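Triosephosphate isomerase (PDB 4O4V) probably interconverts D-glyceraldehyde 3-phosphate and dihydroxyacetone phosphate, a step of glycolysis and gluconeogenesis, and works as a TIM-barrel homodimer. Local coordinates at residues G7-A12 / L92-R97; F114-G119 / D159-A164. All coordinates share one frame; numbering follows the deposited sequence.

Contact 1 of 2, residues G7-A12 / L92-R97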
loop_
_atom_site.group_PDB
_atom_site.type_symbol
_atom_site.label_atom_id
_atom_site.label_comp_id
_atom_site.label_asym_id
_atom_site.label_seq_id
_atom_site.Cartn_x
_atom_site.Cartn_y
_atom_site.Cartn_z
ATOM N N GLY A 7 12.846 -15.737 5.695
ATOM C CA GLY A 7 12.024 -14.535 5.744
ATOM C C GLY A 7 10.702 -14.831 6.381
ATOM O O GLY A 7 10.024 -15.794 5.996
ATOM N N GLY A 8 10.311 -14.064 7.369
ATOM C CA GLY A 8 8.985 -14.142 7.956
ATOM C C GLY A 8 8.062 -13.125 7.328
ATOM O O GLY A 8 8.204 -11.924 7.634
ATOM N N ASN A 9 7.091 -13.538 6.541
ATOM C CA ASN A 9 6.139 -12.617 5.918
ATOM C C ASN A 9 4.883 -12.555 6.777
ATOM O O ASN A 9 4.053 -13.460 6.737
ATOM C CB ASN A 9 5.808 -13.108 4.515
ATOM C CG ASN A 9 4.846 -12.204 3.795
ATOM O OD1 ASN A 9 4.570 -11.077 4.241
ATOM N ND2 ASN A 9 4.363 -12.651 2.659
ATOM N N TRP A 10 4.738 -11.488 7.548
ATOM C CA TRP A 10 3.534 -11.304 8.363
ATOM C C TRP A 10 2.285 -11.106 7.527
ATOM O O TRP A 10 1.182 -11.258 8.054
ATOM C CB TRP A 10 3.682 -10.108 9.286
ATOM C CG TRP A 10 4.702 -10.261 10.374
ATOM C CD1 TRP A 10 5.618 -11.259 10.553
ATOM C CD2 TRP A 10 4.913 -9.322 11.431
ATOM N NE1 TRP A 10 6.397 -10.985 11.671
ATOM C CE2 TRP A 10 5.969 -9.809 12.228
ATOM C CE3 TRP A 10 4.290 -8.120 11.793
ATOM C CZ2 TRP A 10 6.438 -9.119 13.362
ATOM C CZ3 TRP A 10 4.765 -7.437 12.920
ATOM C CH2 TRP A 10 5.815 -7.945 13.687
ATOM N N LYS A 11 2.431 -10.747 6.259
ATOM C CA LYS A 11 1.313 -10.405 5.383
ATOM C C LYS A 11 0.561 -9.246 6.016
ATOM O O LYS A 11 1.182 -8.357 6.609
ATOM C CB LYS A 11 0.429 -11.600 5.017
ATOM C CG LYS A 11 1.243 -12.792 4.470
ATOM C CD LYS A 11 0.366 -13.914 3.982
ATOM C CE LYS A 11 1.190 -15.062 3.441
ATOM N NZ LYS A 11 0.301 -16.074 2.823
ATOM N N ALA A 12 -0.754 -9.183 5.897
ATOM C CA ALA A 12 -1.544 -8.082 6.472
ATOM C C ALA A 12 -1.961 -8.442 7.895
ATOM O O ALA A 12 -3.136 -8.652 8.191
ATOM C CB ALA A 12 -2.739 -7.743 5.604
ATOM N N LEU A 92 8.855 -8.638 -3.370
ATOM C CA LEU A 92 8.216 -8.244 -4.627
ATOM C C LEU A 92 7.548 -9.432 -5.262
ATOM O O LEU A 92 8.091 -10.537 -5.243
ATOM C CB LEU A 92 9.261 -7.689 -5.623
ATOM C CG LEU A 92 9.917 -6.364 -5.260
ATOM C CD1 LEU A 92 10.950 -6.006 -6.313
ATOM C CD2 LEU A 92 8.878 -5.285 -5.136
ATOM N N GLY A 93 6.404 -9.192 -5.887
ATOM C CA GLY A 93 5.776 -10.208 -6.716
ATOM C C GLY A 93 5.124 -11.360 -5.978
ATOM O O GLY A 93 4.863 -12.413 -6.553
ATOM N N HIS A 94 4.809 -11.170 -4.711
ATOM C CA HIS A 94 4.108 -12.194 -3.954
ATOM C C HIS A 94 2.833 -12.574 -4.684
ATOM O O HIS A 94 2.147 -11.715 -5.273
ATOM C CB HIS A 94 3.778 -11.671 -2.558
ATOM C CG HIS A 94 3.352 -12.738 -1.628
ATOM N ND1 HIS A 94 2.076 -13.237 -1.581
ATOM C CD2 HIS A 94 4.078 -13.448 -0.743
ATOM C CE1 HIS A 94 2.051 -14.234 -0.720
ATOM N NE2 HIS A 94 3.247 -14.353 -0.174
ATOM N N SER A 95 2.502 -13.851 -4.648
ATOM C CA SER A 95 1.297 -14.350 -5.307
ATOM C C SER A 95 0.042 -13.536 -4.986
ATOM O O SER A 95 -0.820 -13.382 -5.850
ATOM C CB SER A 95 1.070 -15.825 -4.965
ATOM O OG SER A 95 0.820 -16.042 -3.595
ATOM N N GLU A 96 -0.102 -13.079 -3.744
ATOM C CA GLU A 96 -1.286 -12.317 -3.381
ATOM C C GLU A 96 -1.360 -11.003 -4.138
ATOM O O GLU A 96 -2.459 -10.549 -4.484
ATOM C CB GLU A 96 -1.303 -12.147 -1.851
ATOM C CG GLU A 96 -1.533 -13.479 -1.137
ATOM C CD GLU A 96 -0.983 -13.576 0.252
ATOM O OE1 GLU A 96 -0.544 -12.573 0.855
ATOM O OE2 GLU A 96 -0.994 -14.727 0.786
ATOM N N ARG A 97 -0.224 -10.372 -4.374
ATOM C CA ARG A 97 -0.201 -9.147 -5.146
ATOM C C ARG A 97 -0.378 -9.371 -6.647
ATOM O O ARG A 97 -1.038 -8.577 -7.323
ATOM C CB ARG A 97 1.031 -8.314 -4.852
ATOM C CG ARG A 97 1.138 -7.959 -3.378
ATOM C CD ARG A 97 1.905 -6.677 -3.122
ATOM N NE ARG A 97 1.260 -5.499 -3.703
ATOM C CZ ARG A 97 0.227 -4.860 -3.168
ATOM N NH1 ARG A 97 -0.267 -5.234 -2.005
ATOM N NH2 ARG A 97 -0.295 -3.817 -3.802
HETATM O O HOH W 1 4.587 -15.685 2.089
#

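Contact 2 of 2, residues F114-G119 / D159-A164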
loop_
_atom_site.group_PDB
_atom_site.type_symbol
_atom_site.label_atom_id
_atom_site.label_comp_id
_atom_site.label_asym_id
_atom_site.label_seq_id
_atom_site.Cartn_x
_atom_site.Cartn_y
_atom_site.Cartn_z
ATOM N N PHE A 114 14.148 -0.726 -9.997
ATOM C CA PHE A 114 14.164 0.508 -9.220
ATOM C C PHE A 114 14.651 0.256 -7.801
ATOM O O PHE A 114 15.490 1.003 -7.288
ATOM C CB PHE A 114 12.787 1.163 -9.214
ATOM C CG PHE A 114 12.774 2.474 -8.513
ATOM C CD1 PHE A 114 13.302 3.570 -9.110
ATOM C CD2 PHE A 114 12.245 2.594 -7.226
ATOM C CE1 PHE A 114 13.338 4.785 -8.451
ATOM C CE2 PHE A 114 12.272 3.803 -6.587
ATOM C CZ PHE A 114 12.820 4.882 -7.194
ATOM N N ALA A 115 14.174 -0.817 -7.177
ATOM C CA ALA A 115 14.600 -1.122 -5.809
ATOM C C ALA A 115 16.119 -1.382 -5.753
ATOM O O ALA A 115 16.839 -0.803 -4.919
ATOM C CB ALA A 115 13.832 -2.297 -5.268
ATOM N N LEU A 116 16.604 -2.239 -6.647
ATOM C CA LEU A 116 18.026 -2.617 -6.646
ATOM C C LEU A 116 18.912 -1.429 -6.965
ATOM O O LEU A 116 19.950 -1.231 -6.302
ATOM C CB LEU A 116 18.277 -3.767 -7.608
ATOM C CG LEU A 116 17.693 -5.098 -7.150
ATOM C CD1 LEU A 116 17.624 -6.063 -8.297
ATOM C CD2 LEU A 116 18.454 -5.683 -5.967
ATOM N N GLU A 117 18.530 -0.608 -7.946
ATOM C CA GLU A 117 19.401 0.497 -8.304
ATOM C C GLU A 117 19.418 1.554 -7.221
ATOM O O GLU A 117 20.341 2.383 -7.189
ATOM C CB GLU A 117 19.086 1.022 -9.714
ATOM C CG GLU A 117 17.895 1.825 -9.794
ATOM C CD GLU A 117 17.352 2.000 -11.222
ATOM O OE1 GLU A 117 17.914 1.462 -12.202
ATOM O OE2 GLU A 117 16.320 2.677 -11.345
ATOM N N ASN A 118 18.461 1.528 -6.299
ATOM C CA ASN A 118 18.405 2.455 -5.167
ATOM C C ASN A 118 18.842 1.825 -3.847
ATOM O O ASN A 118 18.547 2.343 -2.779
ATOM C CB ASN A 118 17.002 3.064 -5.053
ATOM C CG ASN A 118 16.757 4.121 -6.092
ATOM O OD1 ASN A 118 17.058 5.300 -5.846
ATOM N ND2 ASN A 118 16.271 3.748 -7.259
ATOM N N GLY A 119 19.545 0.706 -3.928
ATOM C CA GLY A 119 20.223 0.133 -2.776
ATOM C C GLY A 119 19.415 -0.793 -1.883
ATOM O O GLY A 119 19.845 -1.074 -0.772
ATOM N N ASP A 159 24.016 -10.158 -5.847
ATOM C CA ASP A 159 24.241 -10.379 -4.424
ATOM C C ASP A 159 23.067 -9.924 -3.580
ATOM O O ASP A 159 22.929 -10.381 -2.452
ATOM C CB ASP A 159 25.503 -9.643 -3.906
ATOM C CG ASP A 159 26.799 -10.210 -4.417
ATOM O OD1 ASP A 159 26.880 -11.403 -4.741
ATOM O OD2 ASP A 159 27.773 -9.434 -4.449
ATOM N N ASP A 160 22.206 -9.074 -4.136
ATOM C CA ASP A 160 21.082 -8.459 -3.431
ATOM C C ASP A 160 19.730 -9.020 -3.854
ATOM O O ASP A 160 18.703 -8.427 -3.539
ATOM C CB ASP A 160 21.167 -6.957 -3.658
ATOM C CG ASP A 160 22.324 -6.317 -2.916
ATOM O OD1 ASP A 160 22.974 -6.955 -2.066
ATOM O OD2 ASP A 160 22.573 -5.137 -3.197
ATOM N N VAL A 161 19.731 -10.175 -4.510
ATOM C CA VAL A 161 18.537 -10.850 -4.964
ATOM C C VAL A 161 18.384 -12.200 -4.290
ATOM O O VAL A 161 19.319 -13.001 -4.292
ATOM C CB VAL A 161 18.564 -11.055 -6.495
ATOM C CG1 VAL A 161 17.372 -11.850 -7.008
ATOM C CG2 VAL A 161 18.643 -9.722 -7.205
ATOM N N VAL A 162 17.199 -12.456 -3.750
ATOM C CA VAL A 162 16.767 -13.766 -3.283
ATOM C C VAL A 162 15.492 -14.098 -4.050
ATOM O O VAL A 162 14.686 -13.186 -4.290
ATOM C CB VAL A 162 16.507 -13.716 -1.756
ATOM C CG1 VAL A 162 15.859 -14.979 -1.235
ATOM C CG2 VAL A 162 17.806 -13.419 -1.005
ATOM N N ILE A 163 15.299 -15.346 -4.450
ATOM C CA ILE A 163 14.092 -15.748 -5.183
ATOM C C ILE A 163 13.285 -16.697 -4.324
ATOM O O ILE A 163 13.861 -17.597 -3.721
ATOM C CB ILE A 163 14.490 -16.441 -6.512
ATOM C CG1 ILE A 163 15.282 -15.480 -7.404
ATOM C CG2 ILE A 163 13.255 -16.972 -7.220
ATOM C CD1 ILE A 163 15.920 -16.125 -8.600
ATOM N N ALA A 164 11.975 -16.513 -4.250
ATOM C CA ALA A 164 11.088 -17.421 -3.529
ATOM C C ALA A 164 10.136 -18.109 -4.490
ATOM O O ALA A 164 9.465 -17.442 -5.301
ATOM C CB ALA A 164 10.318 -16.689 -2.455
#

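Contact 1 of 2, residues G7-A12 / L92-R97
At the C-terminal mouth of the TIM barrel, Asn9, the last residue of strand 5-9, and Lys11 in the loop after it face His94, just before helix 95-99, and Glu96 in its first turn. The link between Lys11 and Glu96 is a salt bridge. Lys11 NZ donates to Glu96 OE2 at 2.8 Å, which receives it on its syn lone pair, the side of OE1. The two side chains cross at about a right angle. The lysine chain is extended beyond CG, and its CD also packs against the carboxylate, 3.5 Å from Glu96 OE1. That second oxygen is hydrogen-bonded to Thr74 OG1 of the second subunit.

Asn9 and His94 approach from opposite directions, with amide and ring planes 74° apart. A water bridges them. It accepts from Asn9 ND2 at 3.1 Å and sits in plane at the imidazole edge, 2.9 Å from His94 NE2. Asn9 ND2 also bonds to Thr74 OG1 of the second subunit.

A bond within each segment also holds Asn9 and His94. Asn9 OD1 takes Lys11 N at 3.0 Å in an Asx turn, with the donor above the carbonyl plane. His94 is the N-cap of helix 95-99. Its ring, anti to the backbone N (chi1 -167°), lets ND1 accept from Glu96 N at 3.1 Å, nearly straight at 169°, while NE2 faces the water. This gathering, joined by Thr74 of the second subunit, is consistent with the triosephosphate isomerase active site, which lies at this barrel end.

Contact 2 of 2, residues F114-G119 / D159-A164
Leu116, on the last turn of helix 105-117, packs on Asp160, just before strand 161-165, and on Val161, its first residue. The contact is mainly apolar, and each methyl of the leucine has its own partner. Leu116 CD1 meets Val161 CG2, methyl to methyl, at 4.0 Å, and these two side chains cross at about a right angle. Leu116 CD2 lies against the neighbouring residue instead, 3.8 Å from Asp160 CB. Here the two side chains slide past each other in opposite directions, and it is the aspartate methylene that touches. With CG anti to the carbonyl carbon (chi1 -70°), the branched end of the leucine reaches the strand although the CB bond does not point at it. Ile122 of strand 121-126, Ile153 and Pro154 also pack on Leu116.

One polar atom joins this surface. Asp160 O is 3.7 Å from Leu116 CD2, a van der Waals contact.

The hydrogen bonds lie within the helix end. Gly119, at positive phi, is the C-prime residue of a Schellman motif, in which Gly119 N bonds to Leu116 O at 3.1 Å and Met120 N to Ala115 O. Asn118 ND2 reaches back to Phe114 O at 2.9 Å, close to straight at 166°. The same amide nitrogen rests over one face of the Phe114 ring, offset toward its rim.

No hydrogen bond spans the two segments. The chemistry therefore implies a small junction of ordinary van der Waals contacts, while backbone bonds end the helix on one side and on the other tie strand 161-165 into the sheet, to strand 121-126 and toward strand 207-209.

How the contacts relate
The two contacts come in series along the chain, contact 1 closing before contact 2 opens. Helix 95-99, from contact 1, is followed directly by helix 105-117, which carries one side of contact 2. The centres of the two contacts are 16 Å apart and their nearest atoms about 5 Å, without touching. Both reach the same parallel barrel sheet, in which strand 121-126 lies between strands 89-92 and 161-165. They sit at different ends of it. Contact 1 is at the C-terminal ends of the strands, beside the second subunit, whereas contact 2 packs a helix end on the beginning of a strand. The polar site and the apolar outer packing thus lie at different ends of one barrel.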